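Local atomic coordinates of fibrillarin-like rRNA/tRNA 2'-O-methyltransferase (Aeropyrum pernix, PDB entry 4DF3), a protein that probably methylates ribose 2'-hydroxyls in rRNA and tRNA with S-adenosylmethionine as methyl donor, at sites chosen by a guide RNA. Residues G150-V155 with Y177-I182; Q160-V165 with I201-D206. The protein carries 2 engineered substitutions. All blocks are in the same frame, centred on the assembly; numbering follows the deposited sequence.

Interaction 1: G150-V155 with Y177-I182; sequences GLYADV and YMLMAI. With SAM (S-adenosylmethionine), chain C.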
loop_
_atom_site.group_PDB
_atom_site.type_symbol
_atom_site.label_atom_id
_atom_site.label_comp_id
_atom_site.label_asym_id
_atom_site.label_seq_id
_atom_site.Cartn_x
_atom_site.Cartn_y
_atom_site.Cartn_z
ATOM N N GLY A 150 -0.416 -6.281 9.195
ATOM C CA GLY A 150 -0.383 -4.846 8.856
ATOM C C GLY A 150 -1.773 -4.382 8.380
ATOM O O GLY A 150 -2.626 -5.205 7.949
ATOM N N LEU A 151 -1.963 -3.096 8.462
ATOM C CA LEU A 151 -3.236 -2.439 8.071
ATOM C C LEU A 151 -2.810 -1.259 7.215
ATOM O O LEU A 151 -2.039 -0.436 7.615
ATOM C CB LEU A 151 -4.007 -1.998 9.310
ATOM C CG LEU A 151 -5.403 -1.424 9.057
ATOM C CD1 LEU A 151 -6.050 -1.243 10.439
ATOM C CD2 LEU A 151 -5.430 -0.122 8.284
ATOM N N TYR A 152 -3.315 -1.229 5.968
ATOM C CA TYR A 152 -3.003 -0.179 5.064
ATOM C C TYR A 152 -4.342 0.506 4.722
ATOM O O TYR A 152 -5.323 -0.175 4.366
ATOM C CB TYR A 152 -2.431 -0.807 3.778
ATOM C CG TYR A 152 -1.985 0.265 2.770
ATOM C CD1 TYR A 152 -0.674 0.750 2.767
ATOM C CD2 TYR A 152 -2.908 0.780 1.809
ATOM C CE1 TYR A 152 -0.290 1.739 1.816
ATOM C CE2 TYR A 152 -2.516 1.789 0.845
ATOM C CZ TYR A 152 -1.188 2.249 0.911
ATOM O OH TYR A 152 -0.774 3.168 -0.021
ATOM N N ALA A 153 -4.374 1.835 4.818
ATOM C CA ALA A 153 -5.668 2.555 4.705
ATOM C C ALA A 153 -5.516 3.679 3.725
ATOM O O ALA A 153 -4.660 4.538 3.904
ATOM C CB ALA A 153 -6.152 3.072 6.070
ATOM N N ASP A 154 -6.371 3.684 2.709
ATOM C CA ASP A 154 -6.443 4.786 1.763
ATOM C C ASP A 154 -7.882 4.915 1.279
ATOM O O ASP A 154 -8.159 4.600 0.138
ATOM C CB ASP A 154 -5.499 4.526 0.579
ATOM C CG ASP A 154 -5.394 5.741 -0.386
ATOM O OD1 ASP A 154 -4.821 5.564 -1.487
ATOM O OD2 ASP A 154 -5.936 6.843 -0.074
ATOM N N VAL A 155 -8.805 5.284 2.161
ATOM C CA VAL A 155 -10.245 5.346 1.705
ATOM C C VAL A 155 -10.702 6.737 1.192
ATOM O O VAL A 155 -11.842 6.881 0.651
ATOM C CB VAL A 155 -11.232 4.828 2.730
ATOM C CG1 VAL A 155 -10.996 3.281 2.951
ATOM C CG2 VAL A 155 -11.169 5.660 4.060
ATOM N N TYR A 177 1.931 -3.224 11.795
ATOM C CA TYR A 177 2.131 -1.886 11.257
ATOM C C TYR A 177 0.849 -1.291 10.692
ATOM O O TYR A 177 -0.057 -2.004 10.266
ATOM C CB TYR A 177 3.175 -1.947 10.158
ATOM C CG TYR A 177 2.956 -2.925 9.009
ATOM C CD1 TYR A 177 2.236 -2.545 7.862
ATOM C CD2 TYR A 177 3.460 -4.295 9.085
ATOM C CE1 TYR A 177 2.056 -3.403 6.794
ATOM C CE2 TYR A 177 3.266 -5.176 7.997
ATOM C CZ TYR A 177 2.543 -4.733 6.872
ATOM O OH TYR A 177 2.369 -5.581 5.785
ATOM N N MET A 178 0.787 0.031 10.667
ATOM C CA MET A 178 -0.378 0.732 10.115
ATOM C C MET A 178 0.165 1.795 9.207
ATOM O O MET A 178 1.012 2.632 9.628
ATOM C CB MET A 178 -1.151 1.413 11.298
ATOM C CG MET A 178 -2.561 1.982 10.971
ATOM S SD MET A 178 -2.479 3.398 9.869
ATOM C CE MET A 178 -1.614 4.532 10.878
ATOM N N LEU A 179 -0.207 1.725 7.926
ATOM C CA LEU A 179 0.168 2.759 6.976
ATOM C C LEU A 179 -1.124 3.413 6.548
ATOM O O LEU A 179 -2.086 2.746 6.128
ATOM C CB LEU A 179 0.837 2.126 5.755
ATOM C CG LEU A 179 2.260 1.589 6.016
ATOM C CD1 LEU A 179 2.612 0.565 4.871
ATOM C CD2 LEU A 179 3.293 2.769 6.050
ATOM N N MET A 180 -1.145 4.728 6.668
ATOM C CA MET A 180 -2.392 5.525 6.354
ATOM C C MET A 180 -2.046 6.716 5.404
ATOM O O MET A 180 -1.176 7.534 5.706
ATOM C CB MET A 180 -3.138 6.043 7.611
ATOM C CG MET A 180 -4.515 6.626 7.209
ATOM S SD MET A 180 -5.375 7.211 8.703
ATOM C CE MET A 180 -4.763 8.845 8.981
ATOM N N ALA A 181 -2.634 6.720 4.219
ATOM C CA ALA A 181 -2.557 7.901 3.350
ATOM C C ALA A 181 -3.526 8.962 3.874
ATOM O O ALA A 181 -4.736 8.731 3.969
ATOM C CB ALA A 181 -2.956 7.512 1.923
ATOM N N ILE A 182 -3.003 10.146 4.157
ATOM C CA ILE A 182 -3.776 11.244 4.716
ATOM C C ILE A 182 -3.688 12.473 3.772
ATOM O O ILE A 182 -2.602 12.759 3.244
ATOM C CB ILE A 182 -3.218 11.615 6.151
ATOM C CG1 ILE A 182 -4.122 12.660 6.816
ATOM C CG2 ILE A 182 -1.784 12.048 6.155
ATOM C CD1 ILE A 182 -3.720 12.888 8.331
HETATM N N SAM C . -5.490 2.376 -2.384
HETATM C CA SAM C . -5.763 2.497 -3.846
HETATM C C SAM C . -4.413 2.399 -4.561
HETATM O O SAM C . -3.370 2.822 -4.020
HETATM O OXT SAM C . -4.357 1.893 -5.677
HETATM C CB SAM C . -6.442 3.859 -4.224
HETATM C CG SAM C . -7.643 3.991 -3.303
HETATM S SD SAM C . -8.933 5.152 -3.834
HETATM C CE SAM C . -7.983 6.589 -3.275
HETATM C "C5'" SAM C . -10.121 5.025 -2.446
HETATM C "C4'" SAM C . -11.107 3.863 -2.587
HETATM O "O4'" SAM C . -11.779 3.558 -1.365
HETATM C "C3'" SAM C . -12.233 4.037 -3.596
HETATM O "O3'" SAM C . -12.093 2.941 -4.505
HETATM C "C2'" SAM C . -13.545 4.094 -2.796
HETATM O "O2'" SAM C . -14.613 3.465 -3.467
HETATM C "C1'" SAM C . -13.186 3.315 -1.538
HETATM N N9 SAM C . -13.848 3.781 -0.304
HETATM C C8 SAM C . -14.179 5.074 0.121
HETATM N N7 SAM C . -14.794 4.978 1.363
HETATM C C5 SAM C . -14.861 3.686 1.714
HETATM C C6 SAM C . -15.347 3.056 2.848
HETATM N N6 SAM C . -15.946 3.711 3.916
HETATM N N1 SAM C . -15.168 1.680 2.802
HETATM C C2 SAM C . -14.607 0.892 1.813
HETATM N N3 SAM C . -14.125 1.552 0.696
HETATM C C4 SAM C . -14.289 2.902 0.670
HETATM O O HOH W 1 -7.019 8.303 1.916
#

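Interaction 2: Q160-V165 with I201-D206; sequences QAAIVV and IKTLMD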
loop_
_atom_site.group_PDB
_atom_site.type_symbol
_atom_site.label_atom_id
_atom_site.label_comp_id
_atom_site.label_asym_id
_atom_site.label_seq_id
_atom_site.Cartn_x
_atom_site.Cartn_y
_atom_site.Cartn_z
ATOM N N GLN A 160 -10.642 9.358 8.629
ATOM C CA GLN A 160 -10.111 8.049 8.347
ATOM C C GLN A 160 -9.452 7.416 9.578
ATOM O O GLN A 160 -9.514 6.152 9.733
ATOM C CB GLN A 160 -9.158 8.146 7.151
ATOM C CG GLN A 160 -8.616 6.794 6.737
ATOM C CD GLN A 160 -7.834 6.875 5.467
ATOM O OE1 GLN A 160 -7.927 5.985 4.644
ATOM N NE2 GLN A 160 -7.101 7.985 5.266
ATOM N N ALA A 161 -8.864 8.246 10.476
ATOM C CA ALA A 161 -8.144 7.695 11.601
ATOM C C ALA A 161 -9.086 6.882 12.511
ATOM O O ALA A 161 -8.681 5.833 12.988
ATOM C CB ALA A 161 -7.373 8.742 12.375
ATOM N N ALA A 162 -10.310 7.368 12.735
ATOM C CA ALA A 162 -11.326 6.599 13.506
ATOM C C ALA A 162 -11.647 5.266 12.845
ATOM O O ALA A 162 -11.789 4.278 13.549
ATOM C CB ALA A 162 -12.637 7.442 13.688
ATOM N N ILE A 163 -11.716 5.250 11.514
ATOM C CA ILE A 163 -11.987 3.984 10.774
ATOM C C ILE A 163 -10.795 3.050 10.996
ATOM O O ILE A 163 -10.966 1.818 11.251
ATOM C CB ILE A 163 -12.173 4.251 9.274
ATOM C CG1 ILE A 163 -13.405 5.140 9.076
ATOM C CG2 ILE A 163 -12.178 2.900 8.422
ATOM C CD1 ILE A 163 -13.585 5.577 7.648
ATOM N N VAL A 164 -9.585 3.624 10.843
ATOM C CA VAL A 164 -8.360 2.834 11.124
ATOM C C VAL A 164 -8.345 2.233 12.509
ATOM O O VAL A 164 -8.057 1.003 12.645
ATOM C CB VAL A 164 -7.089 3.641 10.866
ATOM C CG1 VAL A 164 -5.808 2.944 11.417
ATOM C CG2 VAL A 164 -6.981 3.919 9.296
ATOM N N VAL A 165 -8.619 3.068 13.538
ATOM C CA VAL A 165 -8.535 2.548 14.919
ATOM C C VAL A 165 -9.513 1.405 15.143
ATOM O O VAL A 165 -9.203 0.405 15.805
ATOM C CB VAL A 165 -8.701 3.725 15.909
ATOM C CG1 VAL A 165 -8.994 3.247 17.305
ATOM C CG2 VAL A 165 -7.402 4.592 15.848
ATOM N N ILE A 201 -4.045 12.664 13.613
ATOM C CA ILE A 201 -2.890 12.025 14.271
ATOM C C ILE A 201 -3.235 11.725 15.721
ATOM O O ILE A 201 -2.801 10.716 16.267
ATOM C CB ILE A 201 -1.633 12.943 14.220
ATOM C CG1 ILE A 201 -1.267 13.289 12.766
ATOM C CG2 ILE A 201 -0.436 12.378 15.090
ATOM C CD1 ILE A 201 -0.511 12.207 12.020
ATOM N N LYS A 202 -3.985 12.632 16.370
ATOM C CA LYS A 202 -4.294 12.429 17.776
ATOM C C LYS A 202 -5.222 11.215 17.936
ATOM O O LYS A 202 -5.107 10.448 18.866
ATOM C CB LYS A 202 -4.952 13.690 18.372
ATOM C CG LYS A 202 -5.316 13.549 19.875
ATOM C CD LYS A 202 -5.538 14.998 20.472
ATOM C CE LYS A 202 -5.847 15.057 21.976
ATOM N NZ LYS A 202 -7.053 14.282 22.340
ATOM N N THR A 203 -6.127 11.055 16.983
ATOM C CA THR A 203 -7.059 9.901 16.975
ATOM C C THR A 203 -6.260 8.604 16.906
ATOM O O THR A 203 -6.549 7.647 17.618
ATOM C CB THR A 203 -8.066 10.081 15.815
ATOM O OG1 THR A 203 -8.817 11.279 16.048
ATOM C CG2 THR A 203 -9.039 8.924 15.705
ATOM N N LEU A 204 -5.194 8.585 16.086
ATOM C CA LEU A 204 -4.383 7.399 15.981
ATOM C C LEU A 204 -3.695 7.151 17.322
ATOM O O LEU A 204 -3.681 6.037 17.812
ATOM C CB LEU A 204 -3.324 7.533 14.838
ATOM C CG LEU A 204 -3.981 7.629 13.457
ATOM C CD1 LEU A 204 -2.903 7.898 12.353
ATOM C CD2 LEU A 204 -4.710 6.301 13.090
ATOM N N MET A 205 -3.134 8.219 17.902
ATOM C CA MET A 205 -2.336 8.108 19.127
ATOM C C MET A 205 -3.235 7.724 20.282
ATOM O O MET A 205 -2.891 6.822 21.044
ATOM C CB MET A 205 -1.631 9.418 19.440
ATOM C CG MET A 205 -0.794 9.903 18.278
ATOM S SD MET A 205 0.311 11.265 18.676
ATOM C CE MET A 205 -0.727 12.673 19.108
ATOM N N ASP A 206 -4.389 8.379 20.372
ATOM C CA ASP A 206 -5.433 7.973 21.353
ATOM C C ASP A 206 -5.903 6.529 21.162
ATOM O O ASP A 206 -6.425 5.929 22.116
ATOM C CB ASP A 206 -6.682 8.913 21.370
ATOM C CG ASP A 206 -6.381 10.304 21.931
ATOM O OD1 ASP A 206 -5.297 10.514 22.531
ATOM O OD2 ASP A 206 -7.217 11.212 21.683
#

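Interaction 1: G150-V155 with Y177-I182
Two adjacent parallel strands in the Rossmann-like sheet of the methyltransferase, 148-153 and 176-183, meet here through Gly150-Asp154 and Tyr177-Ala181, the first strand running out into the cofactor pocket at its C-terminal end. Four backbone hydrogen bonds join them, Leu151 N to Tyr177 O, Leu179 N to Leu151 O, Ala153 N to Leu179 O and Ala181 N to Ala153 O, as expected of a parallel ladder. At its start the Tyr177 ring lies face-on over Gly150, whose CA sits 3.4 Å from the ring centroid, a CH-pi contact. CG stands between the backbone N and the carbonyl carbon (chi1 54°), and with chi2 at 89° the ring face lies over the glycine; a CB on Gly150 would collide with it. An alanine in place of Tyr177 would probably leave Gly150 CA bare of its aromatic cover and Asp79, which takes a hydrogen bond from the phenol OH, without that partner. On the same face, Tyr152 CD1 rests 3.6 Å from Leu179 CB, while Leu179 CD1 lies at the edge of the ring. Beyond the ladder, Asp154 OD2 packs 3.6 Å from Ala181 CB and accepts a hydrogen bond from a water at 2.7 Å, which also donates to Ala181 O. Asp154 OD1 makes a salt bridge with Lys61 and receives only a weak bond, 3.4 Å, from the SAM amino N. Strand 80-84 flanks 148-153, strand 224-229 flanks 176-183, and helices 160-171 and 195-206 pack against the face bearing Met178 and Met180.

Interaction 2: Q160-V165 with I201-D206
Leu204 lays its CD2 methyl against Ala161, 3.7 Å from CB, and the same methyl meets Val164 CG1 at 3.9 Å. Its CG, anti to the carbonyl carbon (chi1 -65°), itself lies 3.7 Å from Ala161 CB, although the CB bond of the leucine points neither toward nor away from the 160-165 segment. Ala161 CB is thus gripped from two neighbours, for Thr203 CG2 also touches it at 3.7 Å. That methyl continues over the backbone to Ala162 N, 3.6 Å away, an approach of carbon to amide and not a hydrogen bond. Thr203 turns CG2 inward by setting it anti to its own backbone N, and its hydroxyl is bonded instead to Arg199 O, one turn earlier in the same helix. Both helices belong to the layer that packs on one face of the Rossmann-like methyltransferase sheet; the segments run nearly parallel, at -17°, with axes 8.5 Å apart. The small Ala161, whose CA comes nearest to that of Leu204, is consistent with such close spacing. No hydrogen bond joins the two segments directly, and the contact is made by methyl groups and backbone. One turn farther along, Val165 CG2 reaches the opposing backbone, 3.6 Å from Thr203 O, and lies near Leu204 CA. Towards the sheet, Leu204 packs on Met178 and Ile227, and both it and Val164 touch Leu209 of a loop. At the start of the helix 160-171, Ala161 N is hydrogen-bonded to Glu200 OE1, a polar tie from the preceding turn of the partner helix.

From the N terminus, the chain enters interaction 1 on strand 148-153, passes almost at once into the helix of interaction 2, then returns through strand 176-183 to close the first loop. This is a right-handed parallel beta-alpha-beta crossover in the usual sense of such sheets. Helix 195-206 then closes the second loop on the crossover helix, so the segments alternate and the two contacts cross instead of nesting. Gln160 joins them directly: its OE1 and NE2 probably hydrogen-bond to Val155 N and Ala181 O, while Val164 CG1 packs on Met178 CG. Together, interactions 1 and 2 tie sheet centre, helical layer and cofactor-binding loop.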